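Local structure of genome packaging NTPase B204 (Sulfolobus turreted icosahedral virus 2, 4KFU) at residues 48-57 with 66-74. The protein probably hydrolyses ATP to power the packaging of viral DNA into the capsid, as a P-loop ATPase of the FtsK-HerA superfamily. Residues are numbered along the deposited sequence; the frame is centred on the assembly and turned at random.
With ZN (zinc ion), chain L.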
loop_
_atom_site.group_PDB
_atom_site.type_symbol
_atom_site.label_atom_id
_atom_site.label_comp_id
_atom_site.label_asym_id
_atom_site.label_seq_id
_atom_site.Cartn_x
_atom_site.Cartn_y
_atom_site.Cartn_z
ATOM N N SER A 48 -8.734 -15.456 4.035
ATOM C CA SER A 48 -8.317 -14.127 4.463
ATOM C C SER A 48 -9.043 -13.058 3.656
ATOM O O SER A 48 -9.722 -13.367 2.671
ATOM C CB SER A 48 -6.802 -13.971 4.337
ATOM O OG SER A 48 -6.393 -14.081 2.988
ATOM N N GLU A 49 -8.890 -11.802 4.068
ATOM C CA GLU A 49 -9.692 -10.720 3.496
ATOM C C GLU A 49 -9.645 -10.684 1.972
ATOM O O GLU A 49 -10.667 -10.479 1.311
ATOM C CB GLU A 49 -9.270 -9.362 4.061
ATOM C CG GLU A 49 -9.926 -8.196 3.317
ATOM C CD GLU A 49 -9.763 -6.865 4.028
ATOM O OE1 GLU A 49 -8.840 -6.737 4.874
ATOM O OE2 GLU A 49 -10.559 -5.942 3.734
ATOM N N TYR A 50 -8.469 -10.926 1.407
ATOM C CA TYR A 50 -8.318 -10.808 -0.044
ATOM C C TYR A 50 -8.333 -12.150 -0.797
ATOM O O TYR A 50 -7.978 -12.191 -1.979
ATOM C CB TYR A 50 -7.027 -10.045 -0.369
ATOM C CG TYR A 50 -7.105 -8.555 -0.080
ATOM C CD1 TYR A 50 -7.508 -7.652 -1.063
ATOM C CD2 TYR A 50 -6.766 -8.054 1.170
ATOM C CE1 TYR A 50 -7.573 -6.268 -0.800
ATOM C CE2 TYR A 50 -6.829 -6.679 1.441
ATOM C CZ TYR A 50 -7.230 -5.798 0.450
ATOM O OH TYR A 50 -7.294 -4.439 0.728
ATOM N N SER A 51 -8.759 -13.227 -0.131
ATOM C CA SER A 51 -8.776 -14.570 -0.743
ATOM C C SER A 51 -9.412 -14.635 -2.133
ATOM O O SER A 51 -8.959 -15.374 -2.998
ATOM C CB SER A 51 -9.458 -15.588 0.182
ATOM O OG SER A 51 -8.597 -15.961 1.239
ATOM N N LYS A 52 -10.451 -13.845 -2.360
ATOM C CA LYS A 52 -11.134 -13.875 -3.644
ATOM C C LYS A 52 -10.350 -13.215 -4.784
ATOM O O LYS A 52 -10.710 -13.359 -5.958
ATOM C CB LYS A 52 -12.516 -13.214 -3.512
ATOM N N PHE A 53 -9.281 -12.499 -4.450
ATOM C CA PHE A 53 -8.598 -11.659 -5.437
ATOM C C PHE A 53 -7.379 -12.271 -6.134
ATOM O O PHE A 53 -6.722 -11.598 -6.934
ATOM C CB PHE A 53 -8.227 -10.311 -4.813
ATOM C CG PHE A 53 -9.419 -9.471 -4.486
ATOM C CD1 PHE A 53 -9.958 -8.621 -5.433
ATOM C CD2 PHE A 53 -10.026 -9.563 -3.243
ATOM C CE1 PHE A 53 -11.074 -7.845 -5.142
ATOM C CE2 PHE A 53 -11.154 -8.799 -2.939
ATOM C CZ PHE A 53 -11.675 -7.938 -3.892
ATOM N N GLY A 54 -7.088 -13.536 -5.846
ATOM C CA GLY A 54 -5.990 -14.215 -6.523
ATOM C C GLY A 54 -5.701 -15.597 -5.975
ATOM O O GLY A 54 -6.427 -16.088 -5.101
ATOM N N TYR A 55 -4.644 -16.232 -6.479
ATOM C CA TYR A 55 -4.290 -17.575 -6.003
ATOM C C TYR A 55 -3.756 -17.541 -4.564
ATOM O O TYR A 55 -2.802 -16.813 -4.260
ATOM C CB TYR A 55 -3.260 -18.235 -6.921
ATOM C CG TYR A 55 -3.016 -19.692 -6.562
ATOM C CD1 TYR A 55 -3.798 -20.705 -7.110
ATOM C CD2 TYR A 55 -2.029 -20.047 -5.650
ATOM C CE1 TYR A 55 -3.587 -22.049 -6.768
ATOM C CE2 TYR A 55 -1.811 -21.379 -5.299
ATOM C CZ TYR A 55 -2.593 -22.373 -5.860
ATOM O OH TYR A 55 -2.366 -23.689 -5.518
ATOM N N ASN A 56 -4.369 -18.330 -3.683
ATOM C CA ASN A 56 -3.953 -18.385 -2.280
ATOM C C ASN A 56 -2.687 -19.231 -2.115
ATOM O O ASN A 56 -2.756 -20.465 -2.005
ATOM C CB ASN A 56 -5.078 -18.941 -1.407
ATOM C CG ASN A 56 -6.243 -17.966 -1.241
ATOM O OD1 ASN A 56 -6.804 -17.844 -0.149
ATOM N ND2 ASN A 56 -6.611 -17.275 -2.316
ATOM N N ALA A 57 -1.539 -18.557 -2.086
ATOM C CA ALA A 57 -0.231 -19.206 -2.094
ATOM C C ALA A 57 0.117 -19.891 -0.776
ATOM O O ALA A 57 -0.191 -19.377 0.305
ATOM C CB ALA A 57 0.845 -18.195 -2.456
ATOM N N LYS A 66 2.480 -17.714 -9.884
ATOM C CA LYS A 66 1.074 -17.341 -10.068
ATOM C C LYS A 66 0.933 -15.859 -10.401
ATOM O O LYS A 66 1.474 -15.003 -9.692
ATOM C CB LYS A 66 0.269 -17.679 -8.812
ATOM C CG LYS A 66 0.261 -19.171 -8.457
ATOM C CD LYS A 66 -0.471 -19.996 -9.514
ATOM C CE LYS A 66 -0.381 -21.491 -9.212
ATOM N NZ LYS A 66 1.046 -21.914 -9.132
ATOM N N GLN A 67 0.195 -15.559 -11.469
ATOM C CA GLN A 67 0.077 -14.187 -11.980
ATOM C C GLN A 67 -0.613 -13.240 -10.989
ATOM O O GLN A 67 -0.129 -12.137 -10.744
ATOM C CB GLN A 67 -0.654 -14.166 -13.327
ATOM C CG GLN A 67 -0.669 -12.798 -14.006
ATOM C CD GLN A 67 -1.481 -12.790 -15.292
ATOM O OE1 GLN A 67 -2.369 -13.621 -15.480
ATOM N NE2 GLN A 67 -1.175 -11.849 -16.185
ATOM N N TYR A 68 -1.740 -13.678 -10.430
ATOM C CA TYR A 68 -2.421 -12.926 -9.389
ATOM C C TYR A 68 -2.398 -13.737 -8.105
ATOM O O TYR A 68 -2.986 -14.819 -8.031
ATOM C CB TYR A 68 -3.848 -12.573 -9.823
ATOM C CG TYR A 68 -3.858 -11.683 -11.047
ATOM C CD1 TYR A 68 -3.523 -10.335 -10.949
ATOM C CD2 TYR A 68 -4.169 -12.190 -12.303
ATOM C CE1 TYR A 68 -3.517 -9.514 -12.061
ATOM C CE2 TYR A 68 -4.159 -11.374 -13.427
ATOM C CZ TYR A 68 -3.836 -10.039 -13.297
ATOM O OH TYR A 68 -3.825 -9.219 -14.404
ATOM N N VAL A 69 -1.707 -13.217 -7.094
ATOM C CA VAL A 69 -1.386 -14.031 -5.928
ATOM C C VAL A 69 -1.654 -13.329 -4.597
ATOM O O VAL A 69 -1.421 -12.122 -4.435
ATOM C CB VAL A 69 0.072 -14.581 -6.025
ATOM C CG1 VAL A 69 1.046 -13.458 -6.260
ATOM C CG2 VAL A 69 0.457 -15.378 -4.781
ATOM N N VAL A 70 -2.164 -14.109 -3.652
ATOM C CA VAL A 70 -2.505 -13.622 -2.328
ATOM C C VAL A 70 -1.764 -14.463 -1.302
ATOM O O VAL A 70 -1.864 -15.699 -1.303
ATOM C CB VAL A 70 -4.022 -13.734 -2.085
ATOM C CG1 VAL A 70 -4.381 -13.264 -0.675
ATOM C CG2 VAL A 70 -4.789 -12.946 -3.135
ATOM N N VAL A 71 -1.014 -13.785 -0.440
ATOM C CA VAL A 71 -0.193 -14.431 0.564
ATOM C C VAL A 71 -0.715 -14.053 1.944
ATOM O O VAL A 71 -0.625 -12.890 2.341
ATOM C CB VAL A 71 1.267 -13.925 0.480
ATOM C CG1 VAL A 71 2.191 -14.829 1.284
ATOM C CG2 VAL A 71 1.723 -13.815 -0.971
ATOM N N TYR A 72 -1.248 -15.013 2.693
ATOM C CA TYR A 72 -1.587 -14.716 4.079
ATOM C C TYR A 72 -0.321 -14.717 4.933
ATOM O O TYR A 72 0.407 -15.710 4.972
ATOM C CB TYR A 72 -2.599 -15.702 4.660
ATOM C CG TYR A 72 -2.765 -15.484 6.144
ATOM C CD1 TYR A 72 -3.417 -14.358 6.622
ATOM C CD2 TYR A 72 -2.234 -16.381 7.069
ATOM C CE1 TYR A 72 -3.556 -14.128 7.981
ATOM C CE2 TYR A 72 -2.369 -16.164 8.437
ATOM C CZ TYR A 72 -3.032 -15.034 8.885
ATOM O OH TYR A 72 -3.175 -14.803 10.237
ATOM N N ASP A 73 -0.069 -13.607 5.622
ATOM C CA ASP A 73 1.148 -13.445 6.429
ATOM C C ASP A 73 0.871 -13.652 7.917
ATOM O O ASP A 73 0.347 -12.764 8.594
ATOM C CB ASP A 73 1.766 -12.064 6.187
ATOM C CG ASP A 73 2.980 -11.793 7.061
ATOM O OD1 ASP A 73 3.562 -12.737 7.643
ATOM O OD2 ASP A 73 3.370 -10.615 7.161
ATOM N N ARG A 74 1.256 -14.824 8.414
ATOM C CA ARG A 74 0.984 -15.230 9.782
ATOM C C ARG A 74 1.996 -14.646 10.765
ATOM O O ARG A 74 1.617 -14.134 11.818
ATOM C CB ARG A 74 0.984 -16.765 9.874
ATOM C CG ARG A 74 0.947 -17.319 11.291
HETATM ZN ZN ZN L . 3.093 -9.113 5.808
HETATM O O HOH W 1 -2.148 -17.499 1.020
#
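Y55 and V70 are joined through the backbone, where strand 55-56 runs parallel to strand 68-72. Y55 N donates to Y68 O (2.7 Å), Y55 O accepts V70 N (2.8 Å, nearly straight at 174°), and A57 N reaches V70 O at 3.0 Å. A water then donates to A57 O and V70 O and accepts from Y72 N.

V70 packs against the backbone of the loop before the edge strand: CG2 lies against Y50 O (3.5 Å) and G54 N. Branched valine suits this buried spot, and G54, lacking a side chain, lets the chain pass close to Y68 O. Apolar pairs are V70 CG1 with Y50 CB and A57 CB with V69 CG2 (3.7 Å).

K66 bends at chi2 (-66°), bringing CE over the exposed Y55 ring, 3.9 Å from its centroid, and again at chi4, placing NZ above the same face in a cation-pi contact; its long aliphatic chain with a charged end suits a flat aromatic partner.

N56, whose amide donates and accepts at once, ties back to the turn: ND2 donates to S51 O (3.1 Å), OD1 accepts from S51 OG.

Strand 55-56, helix 60-65 and strand 68-72 form a beta-alpha-beta crossover edging the P-loop ATPase sheet; just beyond, D73 binds zinc with D39, H41 and H108.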